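Local coordinates for enolase (alpha proteobacterium BAL199, PDB 3UGV), which probably acts as a magnesium-dependent enzyme of the enolase superfamily, stabilising an enolate formed by taking a proton from a carboxylate substrate, at residues F[28-33]-F[92-97]; F[34-39]-F[60-65]; F[157-162]-F[364-369]; F[323-328]-F[342-347]. All coordinates share one frame; numbering follows the deposited sequence.

Interaction 1 (F[28-33]-F[92-97]); sequences LTFRKL and DMSDML
The Phe30 ring is sandwiched between Leu97 CB on one face and the backbone N of its own neighbour Lys32 on the other. Leu97 CB makes a CH-pi contact, 3.7 Å from the centroid of the Phe30 ring and 25° off the ring normal. Near the ring plane, at its edge, Ser94 O lies 3.5 Å from Phe30 CE1, a position where the slightly positive aromatic C-H suits a carbonyl oxygen. Phe30 CD1 comes within 3.3 Å of Leu97 O. With CG anti to the backbone N (chi1 -177°), the ring leans over the last turn of the helix.

One polar bond accompanies this packing: Leu33 N donates to Ser94 OG at 2.9 Å, with an N-H...O angle of 156°. Serine suits the spot because its small side chain lets the strand come close, while its hydroxyl satisfies a buried backbone N-H.

Strand 30-33 and helix 92-97 run nearly antiparallel, their axes 7.3 Å apart at closest. Around them, Phe30 and Leu33 also pack on Ile63 of the neighbouring strand 52-65, Leu33 touches Val131 of helix 123-142, and Leu97 leans on Ile107 of helix 104-114, within the N-terminal domain of the mandelate racemase type.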
loop_
_atom_site.group_PDB
_atom_site.type_symbol
_atom_site.label_atom_id
_atom_site.label_comp_id
_atom_site.label_asym_id
_atom_site.label_seq_id
_atom_site.Cartn_x
_atom_site.Cartn_y
_atom_site.Cartn_z
ATOM N N LEU F 28 -40.636 30.156 4.289
ATOM C CA LEU F 28 -40.944 29.494 3.026
ATOM C C LEU F 28 -41.407 28.066 3.313
ATOM O O LEU F 28 -40.726 27.315 4.014
ATOM C CB LEU F 28 -39.700 29.484 2.138
ATOM C CG LEU F 28 -39.891 29.166 0.658
ATOM C CD1 LEU F 28 -40.789 30.209 0.021
ATOM C CD2 LEU F 28 -38.542 29.098 -0.055
ATOM N N THR F 29 -42.565 27.692 2.778
ATOM C CA THR F 29 -43.209 26.440 3.177
ATOM C C THR F 29 -43.766 25.623 2.013
ATOM O O THR F 29 -44.493 26.132 1.161
ATOM C CB THR F 29 -44.338 26.699 4.208
ATOM O OG1 THR F 29 -43.773 27.218 5.418
ATOM C CG2 THR F 29 -45.073 25.413 4.527
ATOM N N PHE F 30 -43.430 24.340 2.015
ATOM C CA PHE F 30 -43.812 23.402 0.966
ATOM C C PHE F 30 -45.307 23.056 1.014
ATOM O O PHE F 30 -45.804 22.566 2.029
ATOM C CB PHE F 30 -42.962 22.142 1.144
ATOM C CG PHE F 30 -43.168 21.088 0.093
ATOM C CD1 PHE F 30 -44.177 20.143 0.223
ATOM C CD2 PHE F 30 -42.319 21.005 -0.994
ATOM C CE1 PHE F 30 -44.355 19.155 -0.736
ATOM C CE2 PHE F 30 -42.487 20.014 -1.956
ATOM C CZ PHE F 30 -43.507 19.092 -1.828
ATOM N N ARG F 31 -46.023 23.307 -0.080
ATOM C CA ARG F 31 -47.412 22.861 -0.191
ATOM C C ARG F 31 -47.559 21.546 -0.967
ATOM O O ARG F 31 -48.070 20.558 -0.438
ATOM C CB ARG F 31 -48.302 23.935 -0.823
ATOM C CG ARG F 31 -49.749 23.469 -1.007
ATOM C CD ARG F 31 -50.558 24.406 -1.887
ATOM N NE ARG F 31 -50.983 25.594 -1.159
ATOM C CZ ARG F 31 -51.042 26.811 -1.689
ATOM N NH1 ARG F 31 -50.697 27.003 -2.960
ATOM N NH2 ARG F 31 -51.441 27.836 -0.946
ATOM N N LYS F 32 -47.132 21.540 -2.224
ATOM C CA LYS F 32 -47.193 20.323 -3.031
ATOM C C LYS F 32 -46.272 20.329 -4.258
ATOM O O LYS F 32 -45.772 21.376 -4.683
ATOM C CB LYS F 32 -48.633 20.032 -3.461
ATOM C CG LYS F 32 -49.233 21.056 -4.396
ATOM C CD LYS F 32 -50.346 20.422 -5.224
ATOM C CE LYS F 32 -51.139 21.463 -6.007
ATOM N NZ LYS F 32 -51.990 20.825 -7.051
ATOM N N LEU F 33 -46.058 19.144 -4.820
ATOM C CA LEU F 33 -45.223 18.989 -6.003
ATOM C C LEU F 33 -46.006 18.250 -7.083
ATOM O O LEU F 33 -46.651 17.237 -6.814
ATOM C CB LEU F 33 -43.935 18.238 -5.643
ATOM C CG LEU F 33 -43.052 17.676 -6.758
ATOM C CD1 LEU F 33 -41.632 17.493 -6.271
ATOM C CD2 LEU F 33 -43.604 16.362 -7.267
ATOM N N ASP F 92 -45.469 10.677 -3.898
ATOM C CA ASP F 92 -45.353 10.135 -2.549
ATOM C C ASP F 92 -44.466 11.012 -1.675
ATOM O O ASP F 92 -44.672 11.100 -0.466
ATOM C CB ASP F 92 -44.789 8.714 -2.579
ATOM C CG ASP F 92 -45.868 7.653 -2.521
ATOM O OD1 ASP F 92 -46.967 7.951 -2.000
ATOM O OD2 ASP F 92 -45.609 6.517 -2.985
ATOM N N MET F 93 -43.461 11.641 -2.278
ATOM C CA MET F 93 -42.602 12.555 -1.531
ATOM C C MET F 93 -43.372 13.837 -1.265
ATOM O O MET F 93 -43.244 14.447 -0.202
ATOM C CB MET F 93 -41.301 12.846 -2.282
ATOM C CG MET F 93 -40.251 11.760 -2.135
ATOM S SD MET F 93 -38.917 11.874 -3.361
ATOM C CE MET F 93 -37.914 10.453 -2.914
ATOM N N SER F 94 -44.188 14.231 -2.236
ATOM C CA SER F 94 -45.038 15.397 -2.070
ATOM C C SER F 94 -45.949 15.231 -0.842
ATOM O O SER F 94 -46.007 16.117 0.017
ATOM C CB SER F 94 -45.852 15.652 -3.341
ATOM O OG SER F 94 -46.626 16.841 -3.227
ATOM N N ASP F 95 -46.648 14.096 -0.752
ATOM C CA ASP F 95 -47.504 13.812 0.410
ATOM C C ASP F 95 -46.710 13.902 1.707
ATOM O O ASP F 95 -47.157 14.491 2.689
ATOM C CB ASP F 95 -48.139 12.420 0.310
ATOM C CG ASP F 95 -49.189 12.327 -0.787
ATOM O OD1 ASP F 95 -49.707 13.383 -1.216
ATOM O OD2 ASP F 95 -49.500 11.190 -1.214
ATOM N N MET F 96 -45.520 13.313 1.694
ATOM C CA MET F 96 -44.666 13.242 2.870
ATOM C C MET F 96 -44.102 14.609 3.272
ATOM O O MET F 96 -43.747 14.826 4.434
ATOM C CB MET F 96 -43.524 12.254 2.612
ATOM C CG MET F 96 -42.639 11.979 3.815
ATOM S SD MET F 96 -40.933 11.584 3.366
ATOM C CE MET F 96 -40.225 13.223 3.269
ATOM N N LEU F 97 -44.029 15.526 2.312
ATOM C CA LEU F 97 -43.372 16.818 2.524
ATOM C C LEU F 97 -44.336 17.963 2.831
ATOM O O LEU F 97 -43.914 19.002 3.332
ATOM C CB LEU F 97 -42.503 17.195 1.316
ATOM C CG LEU F 97 -41.185 16.438 1.137
ATOM C CD1 LEU F 97 -40.523 16.792 -0.190
ATOM C CD2 LEU F 97 -40.254 16.726 2.300
#

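Interaction 2 (F[34-39]-F[60-65]); sequences TARPVL and LIDIET
Thr34 and Asp62 form a hydrogen-bonded antiparallel pair, as do Arg36 and Leu60, with the non-hydrogen-bonded pair Ala35 and Ile61 between them. The backbones make the tight part of this hairpin contact. Thr34 N donates to Asp62 O at 2.8 Å, while Asp62 N returns a bond to Thr34 O at 2.9 Å. Arg36 and Leu60 exchange an equivalent pair of bonds, and the CA-H of Ile61 points at Thr34 O over a C...O distance of 3.3 Å. Ala35 and Ile61 share the buried face, where both touch Leu90 of helix 83-97; the small methyl of alanine lets the helix lie close, and the branched isoleucine fills the space beside it.

The opposite face is looser: Thr34, Arg36 and Asp62 are partly exposed there, while Leu60 on the same face is buried. Here the Arg36 chain bends at chi3 (-75°), which brings the edge of its guanidinium toward the carboxylate of Asp62. The resulting salt bridge is weak, with Arg36 NH2 3.4 Å from Asp62 OD2 and the two planes turned 43° apart. Both groups have stronger partners: Arg36 NH1 pairs with Glu381, and Asp62 OD2 accepts from Trp379 NE1. Leu60 adds apolar cover, with its CD1 4.4 Å from Val38 CG2 and its side chain also against Trp379.

The chemistry implies a division of labour: the backbone ladder fixes the strand register, whereas the polar network, through Glu381 and Trp379, ties this face of the hairpin to the C-terminal part of the chain and would favour the ionised form of Asp62.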
loop_
_atom_site.group_PDB
_atom_site.type_symbol
_atom_site.label_atom_id
_atom_site.label_comp_id
_atom_site.label_asym_id
_atom_site.label_seq_id
_atom_site.Cartn_x
_atom_site.Cartn_y
_atom_site.Cartn_z
ATOM N N THR F 34 -45.968 18.769 -8.303
ATOM C CA THR F 34 -46.625 18.096 -9.415
ATOM C C THR F 34 -45.607 17.625 -10.451
ATOM O O THR F 34 -44.722 18.379 -10.854
ATOM C CB THR F 34 -47.666 18.989 -10.090
ATOM O OG1 THR F 34 -48.687 19.324 -9.146
ATOM C CG2 THR F 34 -48.295 18.263 -11.251
ATOM N N ALA F 35 -45.739 16.369 -10.862
ATOM C CA ALA F 35 -44.849 15.778 -11.850
ATOM C C ALA F 35 -45.632 15.331 -13.077
ATOM O O ALA F 35 -46.591 14.560 -12.968
ATOM C CB ALA F 35 -44.087 14.607 -11.250
ATOM N N ARG F 36 -45.211 15.824 -14.238
ATOM C CA ARG F 36 -45.882 15.545 -15.498
ATOM C C ARG F 36 -44.920 14.913 -16.490
ATOM O O ARG F 36 -43.939 15.530 -16.887
ATOM C CB ARG F 36 -46.445 16.838 -16.092
ATOM C CG ARG F 36 -47.554 17.461 -15.261
ATOM C CD ARG F 36 -48.087 18.717 -15.914
ATOM N NE ARG F 36 -47.175 19.847 -15.765
ATOM C CZ ARG F 36 -47.180 20.914 -16.557
ATOM N NH1 ARG F 36 -48.043 20.988 -17.564
ATOM N NH2 ARG F 36 -46.320 21.904 -16.351
ATOM N N PRO F 37 -45.201 13.674 -16.904
ATOM C CA PRO F 37 -44.318 13.007 -17.859
ATOM C C PRO F 37 -44.593 13.464 -19.289
ATOM O O PRO F 37 -45.750 13.581 -19.683
ATOM C CB PRO F 37 -44.696 11.532 -17.694
ATOM C CG PRO F 37 -46.141 11.573 -17.324
ATOM C CD PRO F 37 -46.325 12.816 -16.490
ATOM N N VAL F 38 -43.544 13.746 -20.051
ATOM C CA VAL F 38 -43.721 13.994 -21.470
ATOM C C VAL F 38 -42.702 13.196 -22.268
ATOM O O VAL F 38 -41.782 12.614 -21.702
ATOM C CB VAL F 38 -43.654 15.493 -21.832
ATOM C CG1 VAL F 38 -44.358 16.316 -20.772
ATOM C CG2 VAL F 38 -42.236 15.941 -21.987
ATOM N N LEU F 39 -42.890 13.154 -23.582
ATOM C CA LEU F 39 -42.039 12.369 -24.453
ATOM C C LEU F 39 -41.848 13.149 -25.733
ATOM O O LEU F 39 -42.809 13.397 -26.461
ATOM C CB LEU F 39 -42.672 11.003 -24.752
ATOM C CG LEU F 39 -41.739 9.939 -25.348
ATOM C CD1 LEU F 39 -40.794 9.392 -24.284
ATOM C CD2 LEU F 39 -42.509 8.794 -25.999
ATOM N N LEU F 60 -41.496 16.860 -15.946
ATOM C CA LEU F 60 -41.576 18.267 -15.554
ATOM C C LEU F 60 -42.086 18.372 -14.124
ATOM O O LEU F 60 -43.108 17.790 -13.777
ATOM C CB LEU F 60 -42.514 19.037 -16.489
ATOM C CG LEU F 60 -41.933 19.666 -17.759
ATOM C CD1 LEU F 60 -41.240 18.653 -18.624
ATOM C CD2 LEU F 60 -43.022 20.363 -18.560
ATOM N N ILE F 61 -41.379 19.129 -13.300
ATOM C CA ILE F 61 -41.682 19.197 -11.882
ATOM C C ILE F 61 -41.999 20.620 -11.451
ATOM O O ILE F 61 -41.222 21.537 -11.708
ATOM C CB ILE F 61 -40.494 18.676 -11.058
ATOM C CG1 ILE F 61 -40.279 17.194 -11.356
ATOM C CG2 ILE F 61 -40.704 18.939 -9.559
ATOM C CD1 ILE F 61 -38.989 16.654 -10.817
ATOM N N ASP F 62 -43.150 20.788 -10.799
ATOM C CA ASP F 62 -43.608 22.088 -10.309
ATOM C C ASP F 62 -43.890 22.044 -8.807
ATOM O O ASP F 62 -44.695 21.244 -8.342
ATOM C CB ASP F 62 -44.884 22.509 -11.035
ATOM C CG ASP F 62 -44.611 23.181 -12.364
ATOM O OD1 ASP F 62 -44.282 24.389 -12.357
ATOM O OD2 ASP F 62 -44.756 22.510 -13.411
ATOM N N ILE F 63 -43.221 22.909 -8.057
ATOM C CA ILE F 63 -43.427 23.024 -6.627
ATOM C C ILE F 63 -44.320 24.223 -6.359
ATOM O O ILE F 63 -44.145 25.276 -6.976
ATOM C CB ILE F 63 -42.100 23.274 -5.890
ATOM C CG1 ILE F 63 -41.135 22.122 -6.113
ATOM C CG2 ILE F 63 -42.338 23.418 -4.412
ATOM C CD1 ILE F 63 -41.614 20.838 -5.521
ATOM N N GLU F 64 -45.284 24.057 -5.456
ATOM C CA GLU F 64 -46.050 25.179 -4.921
ATOM C C GLU F 64 -45.644 25.402 -3.471
ATOM O O GLU F 64 -45.468 24.439 -2.724
ATOM C CB GLU F 64 -47.555 24.894 -4.971
ATOM C CG GLU F 64 -48.131 24.699 -6.367
ATOM C CD GLU F 64 -49.659 24.773 -6.399
ATOM O OE1 GLU F 64 -50.275 25.096 -5.356
ATOM O OE2 GLU F 64 -50.241 24.510 -7.478
ATOM N N THR F 65 -45.484 26.660 -3.072
ATOM C CA THR F 65 -45.340 26.978 -1.650
ATOM C C THR F 65 -46.595 27.670 -1.129
ATOM O O THR F 65 -47.370 28.244 -1.905
ATOM C CB THR F 65 -44.113 27.877 -1.348
ATOM O OG1 THR F 65 -44.112 29.008 -2.221
ATOM C CG2 THR F 65 -42.810 27.115 -1.525
#

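Interaction 3 (F[157-162]-F[364-369]); sequences SVKAYN and DGDLIV
Asp366 faces Lys159 across a non-hydrogen-bonded antiparallel pair whose CA atoms are 4.3 Å apart, and its side chain can be followed outward. Its CB lies 3.7 Å from Val158 O and is also near the hydroxyl of Ser157. The CG atom, placed anti to the carbonyl carbon (chi1 -60°), sits over the backbone of Lys159. From there the carboxylate divides: OD1 approaches Lys159 CA at 3.2 Å, and OD2 lies 3.9 Å from Ser157 CB. The aspartate thus rests on backbone and CB atoms, while the ammonium of Lys159 reaches away to a cation-pi contact with Trp345. A glycine here, lacking the carboxylate, would probably leave a gap beside Ser157 CB and Lys159 CA.

Three backbone bonds hold the strands together. Val158 N and Leu367 O are 3.1 Å apart, and Leu367 N returns a bond to Val158 O at 2.9 Å. Ala160 N then donates to Gly365 O at 3.0 Å. Gly365 turns the chain into the strand with a positive phi (81°), at which a side chain would collide with the carbonyl oxygen of Asp364; glycine avoids this.

Val158 and Leu367 point to the buried face, where Val158 packs on Met337 at the end of helix 330-337 and Leu367 on Ala334 within it. Strand 157-162 lies between strand 366-368, antiparallel to it, and the parallel strand 346-348, while strand 361-363 flanks 366-368 on its far side.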
loop_
_atom_site.group_PDB
_atom_site.type_symbol
_atom_site.label_atom_id
_atom_site.label_comp_id
_atom_site.label_asym_id
_atom_site.label_seq_id
_atom_site.Cartn_x
_atom_site.Cartn_y
_atom_site.Cartn_z
ATOM N N SER F 157 -20.737 33.393 -18.439
ATOM C CA SER F 157 -20.443 32.423 -19.485
ATOM C C SER F 157 -19.839 31.134 -18.927
ATOM O O SER F 157 -19.061 31.164 -17.975
ATOM C CB SER F 157 -19.481 33.034 -20.514
ATOM O OG SER F 157 -20.194 33.755 -21.498
ATOM N N VAL F 158 -20.209 30.008 -19.531
ATOM C CA VAL F 158 -19.635 28.713 -19.183
ATOM C C VAL F 158 -19.291 27.983 -20.472
ATOM O O VAL F 158 -20.173 27.749 -21.305
ATOM C CB VAL F 158 -20.611 27.841 -18.392
ATOM C CG1 VAL F 158 -19.878 26.607 -17.835
ATOM C CG2 VAL F 158 -21.259 28.636 -17.276
ATOM N N LYS F 159 -18.013 27.648 -20.642
ATOM C CA LYS F 159 -17.545 26.974 -21.848
ATOM C C LYS F 159 -18.275 25.650 -21.972
ATOM O O LYS F 159 -18.397 24.918 -20.995
ATOM C CB LYS F 159 -16.027 26.742 -21.787
ATOM C CG LYS F 159 -15.378 26.414 -23.137
ATOM C CD LYS F 159 -13.877 26.199 -22.999
ATOM C CE LYS F 159 -13.604 25.127 -21.952
ATOM N NZ LYS F 159 -12.153 24.916 -21.674
ATOM N N ALA F 160 -18.789 25.347 -23.157
ATOM C CA ALA F 160 -19.523 24.099 -23.331
ATOM C C ALA F 160 -19.033 23.343 -24.546
ATOM O O ALA F 160 -18.285 23.869 -25.363
ATOM C CB ALA F 160 -21.021 24.361 -23.434
ATOM N N TYR F 161 -19.444 22.090 -24.651
ATOM C CA TYR F 161 -19.179 21.300 -25.839
ATOM C C TYR F 161 -20.496 20.698 -26.270
ATOM O O TYR F 161 -21.403 20.503 -25.452
ATOM C CB TYR F 161 -18.131 20.210 -25.563
ATOM C CG TYR F 161 -18.570 19.098 -24.604
ATOM C CD1 TYR F 161 -19.114 17.922 -25.086
ATOM C CD2 TYR F 161 -18.407 19.224 -23.226
ATOM C CE1 TYR F 161 -19.498 16.911 -24.226
ATOM C CE2 TYR F 161 -18.777 18.219 -22.366
ATOM C CZ TYR F 161 -19.323 17.064 -22.877
ATOM O OH TYR F 161 -19.707 16.060 -22.048
ATOM N N ASN F 162 -20.602 20.400 -27.553
ATOM C CA ASN F 162 -21.879 20.019 -28.126
ATOM C C ASN F 162 -22.058 18.498 -28.160
ATOM O O ASN F 162 -21.398 17.805 -28.942
ATOM C CB ASN F 162 -21.991 20.622 -29.543
ATOM C CG ASN F 162 -23.392 20.510 -30.128
ATOM O OD1 ASN F 162 -24.194 19.656 -29.731
ATOM N ND2 ASN F 162 -23.689 21.373 -31.091
ATOM N N ASP F 364 -20.213 31.991 -28.921
ATOM C CA ASP F 364 -18.893 31.415 -29.195
ATOM C C ASP F 364 -18.652 30.123 -28.431
ATOM O O ASP F 364 -17.548 29.883 -27.946
ATOM C CB ASP F 364 -17.771 32.404 -28.879
ATOM C CG ASP F 364 -17.866 33.686 -29.691
ATOM O OD1 ASP F 364 -18.335 33.641 -30.862
ATOM O OD2 ASP F 364 -17.463 34.739 -29.144
ATOM N N GLY F 365 -19.684 29.295 -28.327
ATOM C CA GLY F 365 -19.563 28.027 -27.635
ATOM C C GLY F 365 -19.657 28.094 -26.115
ATOM O O GLY F 365 -19.462 27.086 -25.448
ATOM N N ASP F 366 -19.931 29.272 -25.559
ATOM C CA ASP F 366 -20.225 29.375 -24.131
ATOM C C ASP F 366 -21.728 29.482 -23.947
ATOM O O ASP F 366 -22.393 30.193 -24.700
ATOM C CB ASP F 366 -19.571 30.613 -23.509
ATOM C CG ASP F 366 -18.055 30.608 -23.639
ATOM O OD1 ASP F 366 -17.473 29.513 -23.795
ATOM O OD2 ASP F 366 -17.447 31.703 -23.586
ATOM N N LEU F 367 -22.262 28.772 -22.957
ATOM C CA LEU F 367 -23.669 28.899 -22.582
ATOM C C LEU F 367 -23.818 30.059 -21.595
ATOM O O LEU F 367 -23.127 30.112 -20.579
ATOM C CB LEU F 367 -24.184 27.600 -21.949
ATOM C CG LEU F 367 -25.700 27.491 -21.772
ATOM C CD1 LEU F 367 -26.377 27.407 -23.144
ATOM C CD2 LEU F 367 -26.111 26.308 -20.891
ATOM N N ILE F 368 -24.712 30.992 -21.906
ATOM C CA ILE F 368 -24.898 32.202 -21.106
ATOM C C ILE F 368 -25.951 31.992 -20.026
ATOM O O ILE F 368 -27.091 31.689 -20.343
ATOM C CB ILE F 368 -25.370 33.373 -21.986
ATOM C CG1 ILE F 368 -24.323 33.696 -23.054
ATOM C CG2 ILE F 368 -25.660 34.593 -21.122
ATOM C CD1 ILE F 368 -22.918 33.908 -22.489
ATOM N N VAL F 369 -25.574 32.129 -18.757
ATOM C CA VAL F 369 -26.545 32.020 -17.666
ATOM C C VAL F 369 -27.261 33.353 -17.571
ATOM O O VAL F 369 -26.610 34.379 -17.388
ATOM C CB VAL F 369 -25.894 31.735 -16.285
ATOM C CG1 VAL F 369 -26.961 31.731 -15.199
ATOM C CG2 VAL F 369 -25.134 30.418 -16.280
#

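Interaction 4 (F[323-328]-F[342-347]); sequences PMSTHL and TAHWLE
Met324 N donates to Thr342 O at 3.0 Å and Thr326 N to Trp345 O at 3.1 Å, so the two segments run side by side, their end-to-end directions 29° apart. Hydroxyls fill the gaps in this irregular pairing. Ser325 OG accepts from the backbone N of Trp345 at 2.9 Å and lies at the edge of its indole, near the ring plane. Thr326 OG1, placed between its backbone N and carbonyl carbon (chi1 61°), accepts from Glu347 N at 3.0 Å and donates to a water that in turn binds Leu328 O and Glu347 O.

The extended Glu347 chain lies alongside His327 and Leu328. Its OE2 accepts from Leu328 N at 2.9 Å and sits 3.2 Å from His327 CD2, the ring and carboxylate planes being 50° apart. Its OE1 forms a salt bridge with Lys194. With an alanine here, Leu328 N would probably be left without its acceptor and Lys194 without this charged mate.

His327 ND1 is hydrogen-bonded to Asp300 OD2, and the side chain lies about 4 Å from a bound magnesium ion. A histidine-aspartate pair near the metal is consistent with the acid-base dyad of mandelate racemase relatives, and Glu347 braces the backbone just after that histidine.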
loop_
_atom_site.group_PDB
_atom_site.type_symbol
_atom_site.label_atom_id
_atom_site.label_comp_id
_atom_site.label_asym_id
_atom_site.label_seq_id
_atom_site.Cartn_x
_atom_site.Cartn_y
_atom_site.Cartn_z
ATOM N N PRO F 323 -10.593 17.831 -12.336
ATOM C CA PRO F 323 -11.494 18.725 -13.078
ATOM C C PRO F 323 -12.875 18.098 -13.238
ATOM O O PRO F 323 -13.005 16.912 -13.517
ATOM C CB PRO F 323 -10.801 18.892 -14.427
ATOM C CG PRO F 323 -9.365 18.541 -14.160
ATOM C CD PRO F 323 -9.394 17.482 -13.110
ATOM N N MET F 324 -13.907 18.908 -13.048
ATOM C CA MET F 324 -15.265 18.410 -12.946
ATOM C C MET F 324 -16.104 19.034 -14.053
ATOM O O MET F 324 -16.091 20.253 -14.233
ATOM C CB MET F 324 -15.807 18.770 -11.562
ATOM C CG MET F 324 -17.206 18.317 -11.246
ATOM S SD MET F 324 -17.434 18.456 -9.463
ATOM C CE MET F 324 -19.192 18.209 -9.282
ATOM N N SER F 325 -16.806 18.192 -14.807
ATOM C CA SER F 325 -17.675 18.640 -15.898
ATOM C C SER F 325 -19.092 18.201 -15.583
ATOM O O SER F 325 -19.318 17.524 -14.584
ATOM C CB SER F 325 -17.219 18.047 -17.241
ATOM O OG SER F 325 -15.965 18.578 -17.659
ATOM N N THR F 326 -20.052 18.577 -16.420
ATOM C CA THR F 326 -21.441 18.212 -16.166
ATOM C C THR F 326 -21.936 17.116 -17.089
ATOM O O THR F 326 -21.299 16.775 -18.074
ATOM C CB THR F 326 -22.408 19.405 -16.328
ATOM O OG1 THR F 326 -22.338 19.899 -17.676
ATOM C CG2 THR F 326 -22.065 20.517 -15.349
ATOM N N HIS F 327 -23.091 16.568 -16.754
ATOM C CA HIS F 327 -23.775 15.655 -17.644
ATOM C C HIS F 327 -25.264 15.947 -17.645
ATOM O O HIS F 327 -25.910 15.913 -16.597
ATOM C CB HIS F 327 -23.554 14.218 -17.227
ATOM C CG HIS F 327 -24.263 13.239 -18.101
ATOM N ND1 HIS F 327 -25.386 12.552 -17.693
ATOM C CD2 HIS F 327 -24.016 12.841 -19.373
ATOM C CE1 HIS F 327 -25.789 11.758 -18.668
ATOM N NE2 HIS F 327 -24.982 11.923 -19.702
ATOM N N LEU F 328 -25.790 16.231 -18.832
ATOM C CA LEU F 328 -27.172 16.656 -19.017
ATOM C C LEU F 328 -27.513 17.927 -18.210
ATOM O O LEU F 328 -26.626 18.571 -17.623
ATOM C CB LEU F 328 -28.131 15.498 -18.721
ATOM C CG LEU F 328 -27.952 14.260 -19.612
ATOM C CD1 LEU F 328 -28.900 13.124 -19.212
ATOM C CD2 LEU F 328 -28.145 14.626 -21.083
ATOM N N THR F 342 -13.417 23.407 -9.542
ATOM C CA THR F 342 -12.636 22.795 -10.607
ATOM C C THR F 342 -13.447 22.650 -11.899
ATOM O O THR F 342 -13.206 21.754 -12.687
ATOM C CB THR F 342 -12.041 21.430 -10.200
ATOM O OG1 THR F 342 -13.101 20.527 -9.885
ATOM C CG2 THR F 342 -11.106 21.566 -8.992
ATOM N N ALA F 343 -14.402 23.546 -12.112
ATOM C CA ALA F 343 -15.223 23.519 -13.319
ATOM C C ALA F 343 -14.374 23.307 -14.554
ATOM O O ALA F 343 -13.318 23.908 -14.710
ATOM C CB ALA F 343 -16.026 24.804 -13.446
ATOM N N HIS F 344 -14.837 22.440 -15.438
ATOM C CA HIS F 344 -14.048 22.088 -16.603
ATOM C C HIS F 344 -14.871 22.346 -17.870
ATOM O O HIS F 344 -14.748 23.409 -18.485
ATOM C CB HIS F 344 -13.550 20.635 -16.481
ATOM C CG HIS F 344 -12.527 20.255 -17.505
ATOM N ND1 HIS F 344 -12.269 18.941 -17.842
ATOM C CD2 HIS F 344 -11.708 21.014 -18.279
ATOM C CE1 HIS F 344 -11.331 18.907 -18.773
ATOM N NE2 HIS F 344 -10.984 20.151 -19.067
ATOM N N TRP F 345 -15.720 21.397 -18.251
ATOM C CA TRP F 345 -16.594 21.582 -19.416
ATOM C C TRP F 345 -18.053 21.388 -19.042
ATOM O O TRP F 345 -18.389 20.567 -18.173
ATOM C CB TRP F 345 -16.286 20.567 -20.522
ATOM C CG TRP F 345 -14.990 20.729 -21.268
ATOM C CD1 TRP F 345 -13.783 20.184 -20.936
ATOM C CD2 TRP F 345 -14.790 21.416 -22.514
ATOM N NE1 TRP F 345 -12.846 20.497 -21.886
ATOM C CE2 TRP F 345 -13.434 21.257 -22.864
ATOM C CE3 TRP F 345 -15.621 22.168 -23.355
ATOM C CZ2 TRP F 345 -12.885 21.821 -24.029
ATOM C CZ3 TRP F 345 -15.075 22.722 -24.517
ATOM C CH2 TRP F 345 -13.725 22.539 -24.842
ATOM N N LEU F 346 -18.923 22.118 -19.731
ATOM C CA LEU F 346 -20.363 21.922 -19.617
ATOM C C LEU F 346 -20.872 21.114 -20.807
ATOM O O LEU F 346 -20.646 21.487 -21.955
ATOM C CB LEU F 346 -21.075 23.271 -19.582
ATOM C CG LEU F 346 -22.588 23.117 -19.422
ATOM C CD1 LEU F 346 -23.101 23.918 -18.251
ATOM C CD2 LEU F 346 -23.313 23.480 -20.695
ATOM N N GLU F 347 -21.553 20.003 -20.551
ATOM C CA GLU F 347 -22.112 19.244 -21.658
ATOM C C GLU F 347 -23.384 19.919 -22.137
ATOM O O GLU F 347 -24.304 20.121 -21.349
ATOM C CB GLU F 347 -22.430 17.808 -21.252
ATOM C CG GLU F 347 -22.937 16.968 -22.417
ATOM C CD GLU F 347 -23.342 15.567 -21.999
ATOM O OE1 GLU F 347 -22.775 14.582 -22.534
ATOM O OE2 GLU F 347 -24.230 15.454 -21.129
HETATM O O HOH W 1 -13.925 17.146 -16.512
HETATM O O HOH W 2 -24.632 20.282 -18.733
#

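In the fold
The four contacts form two touching pairs. Interactions 1 and 2, with centres 12 Å apart, share strand 30-47: Lys32 O probably accepts from Glu64 N at 2.8 Å, where Arg31 and Lys32 both face Glu64 in a classic beta bulge. Interactions 3 and 4, with centres 11 Å apart, meet through neighbouring strands, Tyr161 N probably donating to Leu346 O at 3.0 Å. Nearest atoms of interactions 2 and 4 are about 13 Å apart. Interaction 4 lies closest to the active site, for its His327 touches Glu277, which with Asp225 and Glu251 binds magnesium; interaction 3 borders interaction 4 within the barrel domain, whereas interactions 1 and 2 belong to the N-terminal domain.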